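Local coordinates for tail fiber protein (Acinetobacter phage AM24, PDB 5W5P) that probably binds, and may cleave, the capsular polysaccharide of Acinetobacter baumannii as a trimeric tailspike of the phage, at residues A[100-103]-A[104-108]; A[138-141]-A[142-145]; A[352-355]-A[356-360]; A[458-462]-A[463-467]; A[485-488]-A[489-492]. One frame throughout, in Å; residues are numbered along the deposited sequence.

Interaction 1 (A[100-103]-A[104-108])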
loop_
_atom_site.group_PDB
_atom_site.type_symbol
_atom_site.label_atom_id
_atom_site.label_comp_id
_atom_site.label_asym_id
_atom_site.label_seq_id
_atom_site.Cartn_x
_atom_site.Cartn_y
_atom_site.Cartn_z
ATOM N N ARG A 100 9.920 24.855 38.341
ATOM C CA ARG A 100 8.581 24.471 37.921
ATOM C C ARG A 100 8.407 22.963 38.026
ATOM O O ARG A 100 9.304 22.190 37.676
ATOM C CB ARG A 100 8.326 24.937 36.484
ATOM C CG ARG A 100 6.971 24.562 35.918
ATOM C CD ARG A 100 6.894 24.880 34.424
ATOM N NE ARG A 100 7.115 26.298 34.142
ATOM C CZ ARG A 100 6.151 27.212 34.134
ATOM N NH1 ARG A 100 4.902 26.859 34.395
ATOM N NH2 ARG A 100 6.434 28.478 33.860
ATOM N N LYS A 101 7.249 22.550 38.529
ATOM C CA LYS A 101 6.876 21.141 38.575
ATOM C C LYS A 101 6.251 20.783 37.233
ATOM O O LYS A 101 5.177 21.286 36.891
ATOM C CB LYS A 101 5.902 20.871 39.719
ATOM C CG LYS A 101 6.398 21.299 41.098
ATOM C CD LYS A 101 6.826 20.099 41.927
ATOM C CE LYS A 101 6.484 20.289 43.396
ATOM N NZ LYS A 101 6.794 19.065 44.182
ATOM N N TRP A 102 6.926 19.926 36.469
ATOM C CA TRP A 102 6.405 19.475 35.186
ATOM C C TRP A 102 7.051 18.144 34.826
ATOM O O TRP A 102 8.267 17.982 34.969
ATOM C CB TRP A 102 6.656 20.517 34.085
ATOM C CG TRP A 102 8.107 20.771 33.769
ATOM C CD1 TRP A 102 9.000 21.472 34.527
ATOM C CD2 TRP A 102 8.825 20.339 32.608
ATOM N NE1 TRP A 102 10.229 21.497 33.911
ATOM C CE2 TRP A 102 10.147 20.809 32.733
ATOM C CE3 TRP A 102 8.478 19.600 31.474
ATOM C CZ2 TRP A 102 11.121 20.565 31.769
ATOM C CZ3 TRP A 102 9.450 19.355 30.520
ATOM C CH2 TRP A 102 10.755 19.838 30.674
ATOM N N ASN A 103 6.234 17.195 34.372
ATOM C CA ASN A 103 6.718 15.897 33.921
ATOM C C ASN A 103 6.252 15.583 32.507
ATOM O O ASN A 103 6.383 14.438 32.054
ATOM C CB ASN A 103 6.274 14.788 34.879
ATOM C CG ASN A 103 4.781 14.799 35.140
ATOM O OD1 ASN A 103 3.997 15.297 34.333
ATOM N ND2 ASN A 103 4.379 14.242 36.276
ATOM N N THR A 104 5.698 16.567 31.807
ATOM C CA THR A 104 5.233 16.372 30.446
ATOM C C THR A 104 6.107 17.142 29.470
ATOM O O THR A 104 7.317 17.289 29.674
ATOM C CB THR A 104 3.785 16.838 30.297
ATOM O OG1 THR A 104 3.748 18.269 30.360
ATOM C CG2 THR A 104 2.917 16.260 31.402
ATOM N N HIS A 105 5.483 17.655 28.422
ATOM C CA HIS A 105 6.143 18.420 27.382
ATOM C C HIS A 105 6.248 19.891 27.776
ATOM O O HIS A 105 5.356 20.448 28.422
ATOM C CB HIS A 105 5.348 18.276 26.087
ATOM C CG HIS A 105 3.864 18.381 26.290
ATOM N ND1 HIS A 105 3.298 19.297 27.151
ATOM C CD2 HIS A 105 2.832 17.691 25.746
ATOM C CE1 HIS A 105 1.984 19.165 27.132
ATOM N NE2 HIS A 105 1.674 18.200 26.285
ATOM N N ALA A 106 7.339 20.524 27.357
ATOM C CA ALA A 106 7.559 21.937 27.629
ATOM C C ALA A 106 6.643 22.827 26.788
ATOM O O ALA A 106 6.383 22.556 25.611
ATOM C CB ALA A 106 9.023 22.301 27.384
ATOM N N ASP A 107 6.157 23.903 27.423
ATOM C CA ASP A 107 5.278 24.899 26.809
ATOM C C ASP A 107 6.104 26.152 26.539
ATOM O O ASP A 107 6.717 26.684 27.486
ATOM C CB ASP A 107 4.108 25.201 27.753
ATOM C CG ASP A 107 3.139 26.255 27.232
ATOM O OD1 ASP A 107 3.346 26.847 26.157
ATOM O OD2 ASP A 107 2.117 26.484 27.885
ATOM N N PRO A 108 6.243 26.619 25.288
ATOM C CA PRO A 108 6.996 27.872 25.083
ATOM C C PRO A 108 6.421 29.043 25.847
ATOM O O PRO A 108 7.139 30.026 26.077
ATOM C CB PRO A 108 6.926 28.110 23.569
ATOM C CG PRO A 108 6.686 26.778 23.005
ATOM C CD PRO A 108 5.838 26.025 24.006
#
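Trp102 brings the edge of its six-membered ring up to the next residues of the chain, at the carbonyl of Thr104. The setting is the connection that leaves the small antiparallel sheet near the N terminus, after strand 97-100, and runs toward helix 122-132 and the parallel-stranded body. CG of Trp102 sits between its own backbone N and carbonyl carbon (chi1 64°), which turns the indole forward along the chain. The carbonyl oxygen of Thr104 then lies at the ring edge, close to the ring plane, with O 3.1 Å from CZ3 of Trp102. Such an edge suits a carbonyl, since the ring's C-H groups carry a slight positive charge. CZ3 also comes near Ala106, 4.3 Å from its CB; alanine is small enough to sit between the indole and helix 122-132, where it touches Ala128 and Ser132. Trp110 meets the indole edge-to-face.

The side chains of Asn103 and Thr104 pass each other at a slant, OD1 of Asn103 lying 3.3 Å from CG2 of Thr104. These residues face another subunit: Asn103 packs on its Trp137 and Thr104 on its Asp169. The imidazole of His105, stacked on Trp137 of its own chain, reaches to about 3 Å from a bound zinc ion. CB of Thr104 lies 4.0 Å above one face of that imidazole, toward its rim.

Interaction 2 (A[138-141]-A[142-145])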
loop_
_atom_site.group_PDB
_atom_site.type_symbol
_atom_site.label_atom_id
_atom_site.label_comp_id
_atom_site.label_asym_id
_atom_site.label_seq_id
_atom_site.Cartn_x
_atom_site.Cartn_y
_atom_site.Cartn_z
ATOM N N PHE A 138 2.562 23.287 22.010
ATOM C CA PHE A 138 2.191 24.680 21.803
ATOM C C PHE A 138 0.814 25.043 22.345
ATOM O O PHE A 138 0.438 26.218 22.285
ATOM C CB PHE A 138 2.263 25.019 20.315
ATOM C CG PHE A 138 3.667 25.192 19.798
ATOM C CD1 PHE A 138 4.419 24.095 19.399
ATOM C CD2 PHE A 138 4.237 26.454 19.711
ATOM C CE1 PHE A 138 5.710 24.254 18.920
ATOM C CE2 PHE A 138 5.526 26.618 19.231
ATOM C CZ PHE A 138 6.261 25.514 18.832
ATOM N N GLY A 139 0.052 24.084 22.865
ATOM C CA GLY A 139 -1.208 24.406 23.513
ATOM C C GLY A 139 -2.410 24.356 22.586
ATOM O O GLY A 139 -2.376 23.781 21.494
ATOM N N ASN A 140 -3.492 25.000 23.032
ATOM C CA ASN A 140 -4.795 24.861 22.395
ATOM C C ASN A 140 -5.025 25.937 21.333
ATOM O O ASN A 140 -4.196 26.823 21.108
ATOM C CB ASN A 140 -5.909 24.883 23.446
ATOM C CG ASN A 140 -6.032 26.226 24.162
ATOM O OD1 ASN A 140 -5.061 26.964 24.318
ATOM N ND2 ASN A 140 -7.236 26.535 24.610
ATOM N N ALA A 141 -6.184 25.858 20.674
ATOM C CA ALA A 141 -6.485 26.707 19.527
ATOM C C ALA A 141 -6.598 28.181 19.883
ATOM O O ALA A 141 -6.580 29.021 18.977
ATOM C CB ALA A 141 -7.778 26.244 18.851
ATOM N N ASP A 142 -6.708 28.522 21.165
ATOM C CA ASP A 142 -6.750 29.924 21.546
ATOM C C ASP A 142 -5.409 30.624 21.364
ATOM O O ASP A 142 -5.359 31.856 21.441
ATOM C CB ASP A 142 -7.216 30.057 22.997
ATOM C CG ASP A 142 -8.700 30.358 23.101
ATOM O OD1 ASP A 142 -9.108 31.471 22.703
ATOM O OD2 ASP A 142 -9.458 29.475 23.565
ATOM N N ARG A 143 -4.336 29.881 21.119
ATOM C CA ARG A 143 -3.016 30.460 20.928
ATOM C C ARG A 143 -2.652 30.483 19.449
ATOM O O ARG A 143 -2.994 29.565 18.697
ATOM C CB ARG A 143 -1.960 29.677 21.709
ATOM C CG ARG A 143 -2.300 29.463 23.166
ATOM C CD ARG A 143 -1.527 28.283 23.712
ATOM N NE ARG A 143 -1.248 28.413 25.136
ATOM C CZ ARG A 143 -0.237 27.816 25.756
ATOM N NH1 ARG A 143 0.605 27.049 25.070
ATOM N NH2 ARG A 143 -0.066 27.989 27.060
ATOM N N SER A 144 -1.960 31.550 19.042
ATOM C CA SER A 144 -1.407 31.689 17.696
ATOM C C SER A 144 -0.009 32.269 17.848
ATOM O O SER A 144 0.138 33.409 18.298
ATOM C CB SER A 144 -2.276 32.593 16.819
ATOM O OG SER A 144 -3.453 31.933 16.387
ATOM N N PHE A 145 1.008 31.496 17.492
ATOM C CA PHE A 145 2.392 31.922 17.631
ATOM C C PHE A 145 2.959 32.356 16.282
ATOM O O PHE A 145 2.428 32.025 15.219
ATOM C CB PHE A 145 3.247 30.800 18.226
ATOM C CG PHE A 145 2.759 30.306 19.561
ATOM C CD1 PHE A 145 3.232 30.868 20.739
ATOM C CD2 PHE A 145 1.825 29.283 19.639
ATOM C CE1 PHE A 145 2.782 30.419 21.972
ATOM C CE2 PHE A 145 1.376 28.825 20.865
ATOM C CZ PHE A 145 1.851 29.397 22.036
HETATM O O HOH W 1 -3.882 29.215 26.198
#
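The chain doubles back through a type I beta turn from Asn140 to Arg143, closed by Arg143 N donating to Asn140 O at 3.1 Å, and the runs before and after it point 135° apart. Behind the turn Phe138 and Phe145 make a T-shaped pair, the edge of Phe138 toward the face of Phe145, with planes 69° apart and CD2 of Phe138 3.7 Å from CD2 of Phe145. Both are buried, flat apolar rings filling the space edge against face.

Arg143 folds back across the turn, its chain extended from CG to NE. NH1 gives a nearly straight bond (165°) to Phe138 O, 2.9 Å away; the oxygen lies in the guanidinium plane, though NH1 stands above the carbonyl plane. A water accepts from Arg143 NE and donates to Asn140 OD1, while NH2 forms a salt bridge with Asp107, so the guanidinium is held on several sides. Gly139, with no side chain, lets NH1 of Arg143 come to 3.6 Å from its CA.

The turn links strand 135-140 to strand 144-147, which pair in parallel with 164-169 and 172-175; Phe138 packs on Val173 of the latter, and Tyr133 of a neighbouring subunit lies against Ala141 and Asp142.

Interaction 3 (A[352-355]-A[356-360])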
loop_
_atom_site.group_PDB
_atom_site.type_symbol
_atom_site.label_atom_id
_atom_site.label_comp_id
_atom_site.label_asym_id
_atom_site.label_seq_id
_atom_site.Cartn_x
_atom_site.Cartn_y
_atom_site.Cartn_z
ATOM N N LEU A 352 0.082 15.813 -14.419
ATOM C CA LEU A 352 -0.049 15.705 -12.974
ATOM C C LEU A 352 1.246 15.244 -12.325
ATOM O O LEU A 352 1.555 15.652 -11.199
ATOM C CB LEU A 352 -1.176 14.735 -12.623
ATOM C CG LEU A 352 -2.556 15.377 -12.510
ATOM C CD1 LEU A 352 -3.620 14.308 -12.389
ATOM C CD2 LEU A 352 -2.598 16.335 -11.317
ATOM N N ILE A 353 2.005 14.396 -13.014
ATOM C CA ILE A 353 3.267 13.877 -12.508
ATOM C C ILE A 353 4.290 13.926 -13.632
ATOM O O ILE A 353 4.000 13.532 -14.766
ATOM C CB ILE A 353 3.129 12.439 -11.969
ATOM C CG1 ILE A 353 2.236 12.422 -10.726
ATOM C CG2 ILE A 353 4.501 11.852 -11.657
ATOM C CD1 ILE A 353 1.827 11.037 -10.290
ATOM N N GLU A 354 5.478 14.428 -13.325
ATOM C CA GLU A 354 6.610 14.383 -14.230
ATOM C C GLU A 354 7.662 13.459 -13.635
ATOM O O GLU A 354 7.991 13.571 -12.450
ATOM C CB GLU A 354 7.188 15.779 -14.458
ATOM C CG GLU A 354 8.554 15.776 -15.124
ATOM C CD GLU A 354 9.138 17.167 -15.263
ATOM O OE1 GLU A 354 8.461 18.048 -15.837
ATOM O OE2 GLU A 354 10.280 17.382 -14.797
ATOM N N LEU A 355 8.161 12.533 -14.449
ATOM C CA LEU A 355 9.245 11.641 -14.074
ATOM C C LEU A 355 10.423 11.865 -15.012
ATOM O O LEU A 355 10.321 12.563 -16.025
ATOM C CB LEU A 355 8.808 10.168 -14.120
ATOM C CG LEU A 355 7.557 9.780 -13.326
ATOM C CD1 LEU A 355 7.212 8.303 -13.528
ATOM C CD2 LEU A 355 7.715 10.116 -11.832
ATOM N N GLY A 356 11.555 11.265 -14.661
ATOM C CA GLY A 356 12.668 11.217 -15.581
ATOM C C GLY A 356 12.498 10.119 -16.612
ATOM O O GLY A 356 11.964 9.047 -16.330
ATOM N N LYS A 357 12.967 10.388 -17.829
ATOM C CA LYS A 357 13.680 11.614 -18.161
ATOM C C LYS A 357 12.753 12.678 -18.734
ATOM O O LYS A 357 11.873 12.386 -19.547
ATOM C CB LYS A 357 14.806 11.313 -19.161
ATOM C CG LYS A 357 15.064 12.407 -20.195
ATOM C CD LYS A 357 16.080 11.964 -21.239
ATOM C CE LYS A 357 17.473 11.818 -20.648
ATOM N NZ LYS A 357 18.096 13.133 -20.320
ATOM N N THR A 358 12.964 13.920 -18.304
ATOM C CA THR A 358 12.285 15.077 -18.878
ATOM C C THR A 358 13.299 16.208 -18.927
ATOM O O THR A 358 13.767 16.670 -17.882
ATOM C CB THR A 358 11.049 15.471 -18.067
ATOM O OG1 THR A 358 10.110 14.388 -18.073
ATOM C CG2 THR A 358 10.387 16.702 -18.670
ATOM N N GLY A 359 13.660 16.630 -20.135
ATOM C CA GLY A 359 14.688 17.646 -20.274
ATOM C C GLY A 359 16.046 17.097 -19.881
ATOM O O GLY A 359 16.486 16.048 -20.370
ATOM N N THR A 360 16.718 17.805 -18.971
ATOM C CA THR A 360 18.051 17.412 -18.533
ATOM C C THR A 360 18.028 16.216 -17.590
ATOM O O THR A 360 19.074 15.595 -17.377
ATOM C CB THR A 360 18.739 18.586 -17.838
ATOM O OG1 THR A 360 17.829 19.174 -16.902
ATOM C CG2 THR A 360 19.140 19.631 -18.859
#
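Thr358 lays its CB and methyl against the end of the Glu354 side chain, CG2 lying 3.7 Å from CD of Glu354. The two side chains pass at a slant, so that the methyl meets the carboxylate carbon while the hydroxyl stands nearer the aliphatic part of the glutamate. Glu354 gets there by extending: its CG is opposite the backbone N (chi1 167°) and the chain continues straight beyond CG, carrying the carboxylate forward from the strand toward the loop. OE2 of Glu354 has a long, weak ion pair with Lys324, a neighbour from the adjacent strand 321-328.

The polar half of Thr358 is used differently. OG1 donates a hydrogen bond of 2.8 Å to Leu355 O, approaching nearly along the C=O axis at a C=O...O angle of 173°. A chi1 of -62° sets OG1 beside the backbone N and CG2 opposite it, so the hydroxyl faces Leu355 O while the methyl rests on Glu354.

The backbone between them is unusual, for the peptide bond joining Gly356 to Lys357 is cis, which bends the chain sharply between Leu355 and Thr358. Leu355 turns its side chain the other way, onto Val367 and Phe369 of strand 365-375 and onto Phe391, an apolar place that suits leucine. Lys357 points away from the strand, and its NZ bonds to Thr361 O.

Short strands stacked in parallel, 353-354 between 321-328 and 389-390, and joined by loops are consistent with the coils of a parallel beta-helix, the body plan of many phage tailspikes.

Interaction 4 (A[458-462]-A[463-467])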
loop_
_atom_site.group_PDB
_atom_site.type_symbol
_atom_site.label_atom_id
_atom_site.label_comp_id
_atom_site.label_asym_id
_atom_site.label_seq_id
_atom_site.Cartn_x
_atom_site.Cartn_y
_atom_site.Cartn_z
ATOM N N LYS A 458 2.577 -35.476 -21.120
ATOM C CA LYS A 458 1.964 -36.795 -21.180
ATOM C C LYS A 458 2.927 -37.764 -21.849
ATOM O O LYS A 458 3.579 -37.424 -22.841
ATOM C CB LYS A 458 0.628 -36.769 -21.941
ATOM C CG LYS A 458 -0.152 -38.075 -21.850
ATOM C CD LYS A 458 -1.589 -37.924 -22.317
ATOM C CE LYS A 458 -2.479 -38.978 -21.677
ATOM N NZ LYS A 458 -2.850 -38.570 -20.287
ATOM N N GLU A 459 3.012 -38.967 -21.294
ATOM C CA GLU A 459 3.843 -40.027 -21.841
ATOM C C GLU A 459 2.984 -40.940 -22.709
ATOM O O GLU A 459 1.898 -41.355 -22.291
ATOM C CB GLU A 459 4.512 -40.813 -20.713
ATOM C CG GLU A 459 4.971 -42.199 -21.094
ATOM C CD GLU A 459 5.414 -43.011 -19.897
ATOM O OE1 GLU A 459 4.627 -43.864 -19.435
ATOM O OE2 GLU A 459 6.550 -42.806 -19.423
ATOM N N PHE A 460 3.460 -41.227 -23.919
ATOM C CA PHE A 460 2.784 -42.123 -24.860
ATOM C C PHE A 460 3.719 -43.298 -25.129
ATOM O O PHE A 460 4.542 -43.250 -26.047
ATOM C CB PHE A 460 2.413 -41.403 -26.167
ATOM C CG PHE A 460 1.426 -40.286 -25.988
ATOM C CD1 PHE A 460 0.065 -40.529 -26.052
ATOM C CD2 PHE A 460 1.863 -38.989 -25.762
ATOM C CE1 PHE A 460 -0.843 -39.501 -25.886
ATOM C CE2 PHE A 460 0.960 -37.958 -25.597
ATOM C CZ PHE A 460 -0.393 -38.213 -25.657
ATOM N N LEU A 461 3.596 -44.349 -24.322
ATOM C CA LEU A 461 4.404 -45.541 -24.538
ATOM C C LEU A 461 4.121 -46.122 -25.918
ATOM O O LEU A 461 2.976 -46.145 -26.379
ATOM C CB LEU A 461 4.123 -46.577 -23.450
ATOM C CG LEU A 461 4.696 -46.237 -22.070
ATOM C CD1 LEU A 461 4.028 -47.060 -20.974
ATOM C CD2 LEU A 461 6.206 -46.430 -22.047
ATOM N N SER A 462 5.181 -46.578 -26.590
ATOM C CA SER A 462 5.021 -47.098 -27.943
ATOM C C SER A 462 4.180 -48.367 -27.965
ATOM O O SER A 462 3.435 -48.593 -28.923
ATOM C CB SER A 462 6.389 -47.356 -28.573
ATOM O OG SER A 462 7.103 -46.144 -28.736
ATOM N N SER A 463 4.269 -49.195 -26.921
ATOM C CA SER A 463 3.488 -50.426 -26.873
ATOM C C SER A 463 1.987 -50.166 -26.926
ATOM O O SER A 463 1.227 -51.071 -27.286
ATOM C CB SER A 463 3.831 -51.213 -25.608
ATOM O OG SER A 463 3.557 -50.448 -24.445
ATOM N N THR A 464 1.549 -48.954 -26.587
ATOM C CA THR A 464 0.138 -48.595 -26.519
ATOM C C THR A 464 -0.316 -47.665 -27.632
ATOM O O THR A 464 -1.483 -47.713 -28.018
ATOM C CB THR A 464 -0.174 -47.910 -25.180
ATOM O OG1 THR A 464 0.488 -48.600 -24.118
ATOM C CG2 THR A 464 -1.672 -47.887 -24.913
ATOM N N ASN A 465 0.566 -46.809 -28.140
ATOM C CA ASN A 465 0.184 -45.733 -29.043
ATOM C C ASN A 465 0.988 -45.776 -30.336
ATOM O O ASN A 465 1.299 -44.741 -30.929
ATOM C CB ASN A 465 0.338 -44.369 -28.369
ATOM C CG ASN A 465 -0.298 -44.316 -26.990
ATOM O OD1 ASN A 465 0.291 -44.762 -26.007
ATOM N ND2 ASN A 465 -1.499 -43.755 -26.911
ATOM N N LEU A 466 1.341 -46.975 -30.794
ATOM C CA LEU A 466 2.065 -47.139 -32.052
ATOM C C LEU A 466 1.416 -48.272 -32.831
ATOM O O LEU A 466 1.508 -49.437 -32.430
ATOM C CB LEU A 466 3.547 -47.421 -31.812
ATOM C CG LEU A 466 4.372 -47.733 -33.058
ATOM C CD1 LEU A 466 4.307 -46.573 -34.042
ATOM C CD2 LEU A 466 5.809 -48.045 -32.678
ATOM N N VAL A 467 0.757 -47.930 -33.935
ATOM C CA VAL A 467 0.112 -48.895 -34.817
ATOM C C VAL A 467 0.506 -48.550 -36.247
ATOM O O VAL A 467 0.197 -47.453 -36.729
ATOM C CB VAL A 467 -1.419 -48.891 -34.663
ATOM C CG1 VAL A 467 -2.055 -49.883 -35.634
ATOM C CG2 VAL A 467 -1.819 -49.205 -33.226
#
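Main-chain hydrogen bonds from Thr464 and Asn465 converge on Leu461 O, the last carbonyl of strand 451-461. Asn465 N donates at 3.1 Å to Leu461 O, nearly in line with the C=O bond but with a bent N-H (139°). The second donor, Thr464 N, lies 3.2 Å from Leu461 O and comes from above the carbonyl plane, with a straighter N-H. One oxygen therefore takes both an i+3 and an i+4 donor, and the chain winds into a short, weakly bonded helical turn directly after the strand.

Among van der Waals contacts, the side chains of Phe460 and Asn465 meet at about a right angle, the ring and amide planes standing 90° apart. CG of Asn465 lies in the ring plane at the rim of Phe460, 3.9 Å from CD1. Phenylalanine suits this buried spot, where it also packs on Thr472 and Ser601. CB of Leu466 sits 3.1 Å from Ser462 O, and its CG, opposite its own backbone N (chi1 175°), carries the branched end toward Tyr585 and His471. Leu461 touches more lightly, CB lying 4.0 Å from OG of Ser463.

Polar side chains bond to neighbouring strands. OG of Ser462 bonds to NE2 of His471 on strand 470-477, and Glu459, on strand 451-461, forms a salt bridge with Lys598.

The chemistry is thus mainly that of a backbone turn: a carbonyl that accepts two N-H groups holds the bend, small polar residues suit its exposed surface, and Phe460 and Leu466 supply apolar contacts to the strands and loop around it.

Interaction 5 (A[485-488]-A[489-492])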
loop_
_atom_site.group_PDB
_atom_site.type_symbol
_atom_site.label_atom_id
_atom_site.label_comp_id
_atom_site.label_asym_id
_atom_site.label_seq_id
_atom_site.Cartn_x
_atom_site.Cartn_y
_atom_site.Cartn_z
ATOM N N ALA A 485 -22.566 -23.678 -20.134
ATOM C CA ALA A 485 -24.018 -23.582 -20.247
ATOM C C ALA A 485 -24.435 -23.017 -21.600
ATOM O O ALA A 485 -25.348 -23.542 -22.245
ATOM C CB ALA A 485 -24.578 -22.729 -19.110
ATOM N N SER A 486 -23.774 -21.954 -22.050
ATOM C CA SER A 486 -24.178 -21.246 -23.258
ATOM C C SER A 486 -23.483 -21.812 -24.488
ATOM O O SER A 486 -22.288 -22.124 -24.457
ATOM C CB SER A 486 -23.871 -19.752 -23.134
ATOM O OG SER A 486 -24.950 -19.072 -22.518
ATOM N N GLN A 487 -24.244 -21.930 -25.580
ATOM C CA GLN A 487 -23.664 -22.401 -26.834
ATOM C C GLN A 487 -22.601 -21.439 -27.348
ATOM O O GLN A 487 -21.556 -21.872 -27.848
ATOM C CB GLN A 487 -24.760 -22.598 -27.884
ATOM C CG GLN A 487 -25.539 -23.898 -27.740
ATOM C CD GLN A 487 -26.669 -24.013 -28.745
ATOM O OE1 GLN A 487 -27.080 -23.021 -29.350
ATOM N NE2 GLN A 487 -27.188 -25.224 -28.919
ATOM N N SER A 488 -22.839 -20.132 -27.219
ATOM C CA SER A 488 -21.923 -19.144 -27.777
ATOM C C SER A 488 -20.577 -19.098 -27.062
ATOM O O SER A 488 -19.628 -18.527 -27.609
ATOM C CB SER A 488 -22.572 -17.760 -27.751
ATOM O OG SER A 488 -23.080 -17.459 -26.463
ATOM N N SER A 489 -20.463 -19.687 -25.872
ATOM C CA SER A 489 -19.204 -19.684 -25.138
ATOM C C SER A 489 -18.273 -20.828 -25.516
ATOM O O SER A 489 -17.110 -20.813 -25.101
ATOM C CB SER A 489 -19.462 -19.751 -23.628
ATOM O OG SER A 489 -20.597 -18.995 -23.266
ATOM N N ARG A 490 -18.744 -21.809 -26.289
ATOM C CA ARG A 490 -17.991 -23.050 -26.440
ATOM C C ARG A 490 -16.890 -22.939 -27.489
ATOM O O ARG A 490 -15.742 -23.313 -27.229
ATOM C CB ARG A 490 -18.943 -24.194 -26.781
ATOM C CG ARG A 490 -20.073 -24.357 -25.781
ATOM C CD ARG A 490 -20.577 -25.784 -25.729
ATOM N NE ARG A 490 -21.642 -25.941 -24.745
ATOM C CZ ARG A 490 -22.921 -26.147 -25.053
ATOM N NH1 ARG A 490 -23.296 -26.223 -26.324
ATOM N NH2 ARG A 490 -23.823 -26.274 -24.090
ATOM N N ALA A 491 -17.221 -22.431 -28.675
ATOM C CA ALA A 491 -16.298 -22.473 -29.803
ATOM C C ALA A 491 -15.027 -21.679 -29.518
ATOM O O ALA A 491 -15.032 -20.691 -28.778
ATOM C CB ALA A 491 -16.974 -21.933 -31.065
ATOM N N CYS A 492 -13.929 -22.123 -30.123
ATOM C CA CYS A 492 -12.643 -21.449 -30.005
ATOM C C CYS A 492 -11.703 -22.025 -31.053
ATOM O O CYS A 492 -11.999 -23.034 -31.700
ATOM C CB CYS A 492 -12.052 -21.599 -28.600
ATOM S SG CYS A 492 -11.756 -23.311 -28.094
HETATM O O HOH W 2 -21.718 -20.423 -20.639
HETATM O O HOH W 3 -19.876 -21.935 -29.773
HETATM O O HOH W 4 -21.310 -16.271 -24.358
#
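Residues 486-490 form two overlapping turns, each with an i to i+3 backbone bond, in the loop between helix 479-483 and strand 492-503. Arg490 N donates to Gln487 O at 3.2 Å with a nearly straight N-H (169°), approaching from above the carbonyl plane. One residue earlier the bond is weak: Ser489 N lies 3.4 Å from Ser486 O.

Arg490 is the main side chain of the contact. Its CG lies beside the backbone N (chi1 -55°) and the chain runs extended to NE, so the guanidinium comes back under the start of the turn. Ser486 O and CA of Gln487 both stand over one face of it, toward the rim, and NH1 of Arg490 is 3.5 Å from CG of Gln487. The side-chain amide of Gln487 and the guanidinium of Arg490 have planes 75° apart, and the glutamine end points elsewhere, OE1 to Gly526 N and NE2 to Ile527 O. The long arginine can thus pack its stem on the turn while NH2 bonds to Leu484 O.

Serines suit the wetter side. CB of Ser486 touches OG of Ser489 at 3.4 Å. One water joins OG of Ser489 to Ser486 N, and another links it to OG of Ser488. A third water accepts from Ala491 N at 2.9 Å and probably donates to Gln487 O, carrying the turn's bonding one residue further.

From here the chain enters strand 492-503, an inner strand of the antiparallel sheet between 598-608 and 509-523; Ala491 packs on Gln522 of the latter and on Phe499 of a neighbouring subunit.

How the interactions relate
From the N terminus the five contacts follow in series, each a local bend; none nests in or crosses another. Interaction 1 leads out of the small N-terminal sheet, and interaction 2, its centre about 16 Å away, turns the chain between the first strands of the parallel-stranded body. Those two touch through the Asp107-Arg143 pair and through Pro108 packing on Phe138. Interaction 3 bends the chain far along that body, its centre about 41 Å from that of interaction 2. Interactions 4 and 5, centres about 33 Å apart, belong to the C-terminal antiparallel sheets, joining strand 451-461 to 466-467 and helix 479-483 to strand 492-503.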